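Vacuolar protein sorting-associated protein 54 (Mus musculus, PDB 3N1E) probably acts, as a subunit of the GARP tethering complex, in retrograde transport from endosomes to the trans-Golgi network, and is represented here by its C-terminal domain. Local coordinates at residues S41-K46 / L90-Q95; V45-P50 / N109-A114. One frame throughout, in Å; residues are numbered along the deposited sequence.

Contact 1: residues S41-K46 / L90-Q95; sequences SKYEVK and LHLKKQ
NE2 of Gln95, near the C-terminal end of helix 74-98, donates both to the backbone O of Tyr43 in the loop 41-46 and to water 2. The bond to O of Tyr43 is 2.9 Å long from NE2 of Gln95 and nearly straight, with an N-H...O angle of 165°. The donor lies in the carbonyl plane on a lone pair, and the acceptor lies almost in the plane of the Gln95 amide. Water 2 sits 3.1 Å from NE2 of Gln95 and in turn donates to OE2 of Glu44. OE1 of Gln95 reaches the loop through water 1, which donates to it at 2.8 Å and also donates to O of Ser41. Because the Tyr43 carbonyl can only accept, it settles which end of the amide is NE2. Gln95 extends with CG anti to the backbone N (chi1 -178°), and a bend at chi2 (70°) places CD beside the loop.

Beside this polar part the contact is apolar. CG of Gln95 sits at the edge of the Tyr43 ring, near its plane, 4.2 Å from CB of Tyr43. At the ring, CE2 of Tyr43 meets CD1 of Leu92 at 4.0 Å, with the two side chains running obliquely past each other. Phe54 meets the same ring from helix 52-68, and OH of Tyr43 is hydrogen-bonded to Asp115 of helix 107-124, so this residue ties three helices to the loop.

The neutral amide thus holds the carbonyl directly and the carboxylate only through water. O of Tyr43 and OE2 of Glu44 are two acceptors 3.1 Å apart, and their closeness is probably eased by the N-H of NE2 and the water beside them.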
loop_
_atom_site.group_PDB
_atom_site.type_symbol
_atom_site.label_atom_id
_atom_site.label_comp_id
_atom_site.label_asym_id
_atom_site.label_seq_id
_atom_site.Cartn_x
_atom_site.Cartn_y
_atom_site.Cartn_z
ATOM N N SER A 41 -11.228 -6.797 8.361
ATOM C CA SER A 41 -12.486 -6.870 9.118
ATOM C C SER A 41 -12.557 -8.147 9.942
ATOM O O SER A 41 -13.348 -8.231 10.889
ATOM C CB SER A 41 -13.703 -6.814 8.180
ATOM O OG SER A 41 -13.818 -5.552 7.554
ATOM N N LYS A 42 -11.765 -9.149 9.536
ATOM C CA LYS A 42 -11.695 -10.473 10.192
ATOM C C LYS A 42 -10.394 -10.683 10.986
ATOM O O LYS A 42 -10.132 -11.763 11.513
ATOM C CB LYS A 42 -11.814 -11.597 9.151
ATOM C CG LYS A 42 -13.184 -11.750 8.474
ATOM C CD LYS A 42 -13.142 -12.881 7.451
ATOM C CE LYS A 42 -14.546 -13.281 6.968
ATOM N NZ LYS A 42 -14.499 -14.297 5.859
ATOM N N TYR A 43 -9.554 -9.661 11.053
ATOM C CA TYR A 43 -8.232 -9.832 11.658
ATOM C C TYR A 43 -8.343 -10.008 13.159
ATOM O O TYR A 43 -9.029 -9.240 13.823
ATOM C CB TYR A 43 -7.406 -8.588 11.333
ATOM C CG TYR A 43 -6.040 -8.474 11.967
ATOM C CD1 TYR A 43 -5.090 -9.487 11.842
ATOM C CD2 TYR A 43 -5.689 -7.323 12.662
ATOM C CE1 TYR A 43 -3.814 -9.344 12.414
ATOM C CE2 TYR A 43 -4.417 -7.176 13.239
ATOM C CZ TYR A 43 -3.490 -8.197 13.106
ATOM O OH TYR A 43 -2.238 -8.031 13.666
ATOM N N GLU A 44 -7.676 -11.028 13.691
ATOM C CA GLU A 44 -7.590 -11.169 15.141
ATOM C C GLU A 44 -6.117 -11.118 15.543
ATOM O O GLU A 44 -5.252 -11.644 14.840
ATOM C CB GLU A 44 -8.278 -12.444 15.640
ATOM C CG GLU A 44 -9.805 -12.433 15.429
ATOM C CD GLU A 44 -10.540 -11.311 16.169
ATOM O OE1 GLU A 44 -10.429 -11.200 17.420
ATOM O OE2 GLU A 44 -11.261 -10.548 15.486
ATOM N N VAL A 45 -5.850 -10.456 16.663
ATOM C CA VAL A 45 -4.474 -10.264 17.087
ATOM C C VAL A 45 -4.018 -11.484 17.898
ATOM O O VAL A 45 -4.488 -11.692 19.018
ATOM C CB VAL A 45 -4.342 -8.950 17.867
ATOM C CG1 VAL A 45 -2.857 -8.712 18.315
ATOM C CG2 VAL A 45 -4.808 -7.792 16.985
ATOM N N LYS A 46 -3.123 -12.276 17.310
ATOM C CA LYS A 46 -2.528 -13.439 17.992
ATOM C C LYS A 46 -1.250 -13.872 17.282
ATOM O O LYS A 46 -1.024 -13.543 16.105
ATOM C CB LYS A 46 -3.533 -14.587 18.043
ATOM C CG LYS A 46 -3.918 -15.074 16.662
ATOM C CD LYS A 46 -4.909 -16.225 16.740
ATOM C CE LYS A 46 -4.933 -17.012 15.436
ATOM N NZ LYS A 46 -5.915 -16.485 14.449
ATOM N N LEU A 90 -6.087 2.784 6.956
ATOM C CA LEU A 90 -7.463 3.151 7.353
ATOM C C LEU A 90 -8.200 1.910 7.854
ATOM O O LEU A 90 -8.878 1.949 8.899
ATOM C CB LEU A 90 -8.201 3.860 6.182
ATOM C CG LEU A 90 -9.679 4.218 6.364
ATOM C CD1 LEU A 90 -10.014 5.493 5.557
ATOM C CD2 LEU A 90 -10.562 3.043 5.941
ATOM N N HIS A 91 -8.075 0.801 7.113
ATOM C CA HIS A 91 -8.769 -0.419 7.486
ATOM C C HIS A 91 -8.178 -1.063 8.735
ATOM O O HIS A 91 -8.925 -1.609 9.560
ATOM C CB HIS A 91 -8.825 -1.382 6.305
ATOM C CG HIS A 91 -9.701 -0.878 5.202
ATOM N ND1 HIS A 91 -11.073 -0.795 5.333
ATOM C CD2 HIS A 91 -9.405 -0.416 3.966
ATOM C CE1 HIS A 91 -11.583 -0.290 4.221
ATOM N NE2 HIS A 91 -10.591 -0.060 3.373
ATOM N N LEU A 92 -6.847 -0.972 8.883
ATOM C CA LEU A 92 -6.200 -1.531 10.076
ATOM C C LEU A 92 -6.603 -0.700 11.302
ATOM O O LEU A 92 -6.942 -1.270 12.341
ATOM C CB LEU A 92 -4.668 -1.574 9.918
ATOM C CG LEU A 92 -3.894 -2.076 11.156
ATOM C CD1 LEU A 92 -4.346 -3.458 11.654
ATOM C CD2 LEU A 92 -2.425 -2.169 10.772
ATOM N N LYS A 93 -6.563 0.627 11.181
ATOM C CA LYS A 93 -6.977 1.524 12.277
ATOM C C LYS A 93 -8.417 1.189 12.716
ATOM O O LYS A 93 -8.673 1.096 13.921
ATOM C CB LYS A 93 -6.852 2.992 11.859
ATOM C CG LYS A 93 -6.997 4.000 13.029
ATOM C CD LYS A 93 -6.306 5.316 12.648
ATOM C CE LYS A 93 -7.277 6.298 12.052
ATOM N NZ LYS A 93 -7.871 7.203 13.083
ATOM N N LYS A 94 -9.330 0.973 11.759
ATOM C CA LYS A 94 -10.730 0.653 12.078
ATOM C C LYS A 94 -10.816 -0.629 12.918
ATOM O O LYS A 94 -11.558 -0.704 13.915
ATOM C CB LYS A 94 -11.537 0.513 10.778
ATOM C CG LYS A 94 -13.019 0.297 10.938
ATOM C CD LYS A 94 -13.757 0.784 9.689
ATOM C CE LYS A 94 -13.712 2.307 9.637
ATOM N NZ LYS A 94 -14.133 2.908 8.324
ATOM N N GLN A 95 -10.060 -1.640 12.516
ATOM C CA GLN A 95 -10.125 -2.924 13.199
ATOM C C GLN A 95 -9.490 -2.851 14.579
ATOM O O GLN A 95 -9.999 -3.447 15.533
ATOM C CB GLN A 95 -9.517 -4.046 12.339
ATOM C CG GLN A 95 -9.597 -5.445 13.004
ATOM C CD GLN A 95 -11.035 -6.023 13.085
ATOM O OE1 GLN A 95 -12.032 -5.319 12.840
ATOM N NE2 GLN A 95 -11.135 -7.317 13.417
HETATM O O HOH W 1 -14.616 -6.174 12.298
HETATM O O HOH W 2 -13.577 -9.085 14.176
#

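Contact 2: residues V45-P50 / N109-A114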
loop_
_atom_site.group_PDB
_atom_site.type_symbol
_atom_site.label_atom_id
_atom_site.label_comp_id
_atom_site.label_asym_id
_atom_site.label_seq_id
_atom_site.Cartn_x
_atom_site.Cartn_y
_atom_site.Cartn_z
ATOM N N VAL A 45 -5.850 -10.456 16.663
ATOM C CA VAL A 45 -4.474 -10.264 17.087
ATOM C C VAL A 45 -4.018 -11.484 17.898
ATOM O O VAL A 45 -4.488 -11.692 19.018
ATOM C CB VAL A 45 -4.342 -8.950 17.867
ATOM C CG1 VAL A 45 -2.857 -8.712 18.315
ATOM C CG2 VAL A 45 -4.808 -7.792 16.985
ATOM N N LYS A 46 -3.123 -12.276 17.310
ATOM C CA LYS A 46 -2.528 -13.439 17.992
ATOM C C LYS A 46 -1.250 -13.872 17.282
ATOM O O LYS A 46 -1.024 -13.543 16.105
ATOM C CB LYS A 46 -3.533 -14.587 18.043
ATOM C CG LYS A 46 -3.918 -15.074 16.662
ATOM C CD LYS A 46 -4.909 -16.225 16.740
ATOM C CE LYS A 46 -4.933 -17.012 15.436
ATOM N NZ LYS A 46 -5.915 -16.485 14.449
ATOM N N ALA A 47 -0.426 -14.630 18.002
ATOM C CA ALA A 47 0.725 -15.284 17.412
ATOM C C ALA A 47 0.263 -16.528 16.653
ATOM O O ALA A 47 -0.767 -17.105 16.999
ATOM C CB ALA A 47 1.717 -15.644 18.514
ATOM N N PRO A 48 1.039 -16.973 15.653
ATOM C CA PRO A 48 2.350 -16.433 15.272
ATOM C C PRO A 48 2.276 -15.267 14.287
ATOM O O PRO A 48 1.227 -15.026 13.699
ATOM C CB PRO A 48 3.020 -17.631 14.601
ATOM C CG PRO A 48 1.865 -18.312 13.908
ATOM C CD PRO A 48 0.688 -18.164 14.848
ATOM N N VAL A 49 3.397 -14.555 14.153
ATOM C CA VAL A 49 3.536 -13.411 13.248
ATOM C C VAL A 49 4.608 -13.815 12.227
ATOM O O VAL A 49 5.662 -14.330 12.618
ATOM C CB VAL A 49 3.971 -12.138 14.000
ATOM C CG1 VAL A 49 4.476 -11.028 13.042
ATOM C CG2 VAL A 49 2.818 -11.599 14.845
ATOM N N PRO A 50 4.352 -13.557 10.927
ATOM C CA PRO A 50 3.163 -12.844 10.433
ATOM C C PRO A 50 1.864 -13.654 10.494
ATOM O O PRO A 50 1.892 -14.853 10.238
ATOM C CB PRO A 50 3.506 -12.540 8.979
ATOM C CG PRO A 50 4.500 -13.656 8.592
ATOM C CD PRO A 50 5.298 -13.913 9.841
ATOM N N ASN A 109 -0.651 -4.997 21.940
ATOM C CA ASN A 109 0.018 -3.933 21.181
ATOM C C ASN A 109 1.310 -4.492 20.499
ATOM O O ASN A 109 1.544 -4.266 19.311
ATOM C CB ASN A 109 0.339 -2.793 22.163
ATOM C CG ASN A 109 1.127 -1.644 21.545
ATOM O OD1 ASN A 109 1.894 -1.004 22.238
ATOM N ND2 ASN A 109 0.909 -1.350 20.265
ATOM N N GLY A 110 2.066 -5.301 21.246
ATOM C CA GLY A 110 3.343 -5.860 20.759
ATOM C C GLY A 110 3.131 -6.735 19.538
ATOM O O GLY A 110 3.894 -6.697 18.572
ATOM N N LEU A 111 2.038 -7.492 19.541
ATOM C CA LEU A 111 1.788 -8.390 18.409
ATOM C C LEU A 111 1.435 -7.611 17.165
ATOM O O LEU A 111 1.866 -7.948 16.070
ATOM C CB LEU A 111 0.651 -9.359 18.742
ATOM C CG LEU A 111 1.017 -10.519 19.667
ATOM C CD1 LEU A 111 -0.262 -11.182 20.225
ATOM C CD2 LEU A 111 1.887 -11.588 18.963
ATOM N N VAL A 112 0.646 -6.550 17.329
ATOM C CA VAL A 112 0.330 -5.726 16.178
ATOM C C VAL A 112 1.607 -5.043 15.654
ATOM O O VAL A 112 1.850 -5.027 14.457
ATOM C CB VAL A 112 -0.745 -4.706 16.523
ATOM C CG1 VAL A 112 -0.994 -3.788 15.330
ATOM C CG2 VAL A 112 -2.030 -5.440 16.922
ATOM N N THR A 113 2.413 -4.500 16.568
ATOM C CA THR A 113 3.702 -3.873 16.182
ATOM C C THR A 113 4.544 -4.846 15.345
ATOM O O THR A 113 5.153 -4.461 14.340
ATOM C CB THR A 113 4.443 -3.381 17.401
ATOM O OG1 THR A 113 3.626 -2.355 18.002
ATOM C CG2 THR A 113 5.830 -2.775 17.017
ATOM N N ALA A 114 4.538 -6.110 15.763
ATOM C CA ALA A 114 5.289 -7.165 15.066
ATOM C C ALA A 114 4.713 -7.445 13.653
ATOM O O ALA A 114 5.451 -7.567 12.658
ATOM C CB ALA A 114 5.265 -8.454 15.916
#
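Leu111 meets the loop 45-50 from its CB outward. CB rests 3.6 Å from CG1 of Val45. CG then stands anti to the carbonyl carbon (chi1 -77°), and the two methyls beyond it meet neighbouring residues of the loop. CD1 lies 3.9 Å from CA of Lys46, with CG1 of Val45 also near, while CD2 faces Ala47, 3.9 Å from its backbone N and 4.1 Å from its CB. One leucine thus spans three consecutive residues, touching backbone as well as side chains.

Val45 also packs on Val112. Its CG2 touches CG2 of Val112 at 3.6 Å, the two valines set at about a right angle, and its CG1 lies against both Val112 and Leu111. Val49 packs on Ala114, about one turn beyond Leu111, with CG1 of Val49 3.6 Å from O and 3.9 Å from CB of Ala114, and CG2 reaches toward O of Leu111. No hydrogen bond crosses this contact; it is made by van der Waals contact of aliphatic side chains with each other and with backbone atoms.

Cis peptide bonds precede both Pro48 and Pro50, and the CB atoms of both prolines point away from helix 107-124, while those of Val45 and Val49 point toward it. With Lys46 beside Leu111 and Val49 beside Ala114, the loop lies along the N-terminal part of that helix on its way from helix 17-40 to helix 52-68. Val45 also touches Leu99, just past helix 74-98, Val112 touches Trp140 near the C-terminus, and Pro50 continues the contact to Asp115 and Phe118 of helix 107-124.

Contacts 1 and 2 use successive parts of one connection, the loop between helix 17-40 and helix 52-68, and they share Val45 and Lys46. Their centres lie about 12 Å apart, on the same side of the chain's centre. Going along the chain, the loop first meets helix 74-98 in contact 1 and then helix 107-124 in contact 2, the two helices being consecutive. The contacts touch where OH of Tyr43 packs against CG2 of Val112, at 4.2 Å. Contact 1 mixes direct and water-mediated hydrogen bonds with apolar contact, while contact 2 is apolar; one interhelical loop thereby meets both later helices at one end of this all-helical domain.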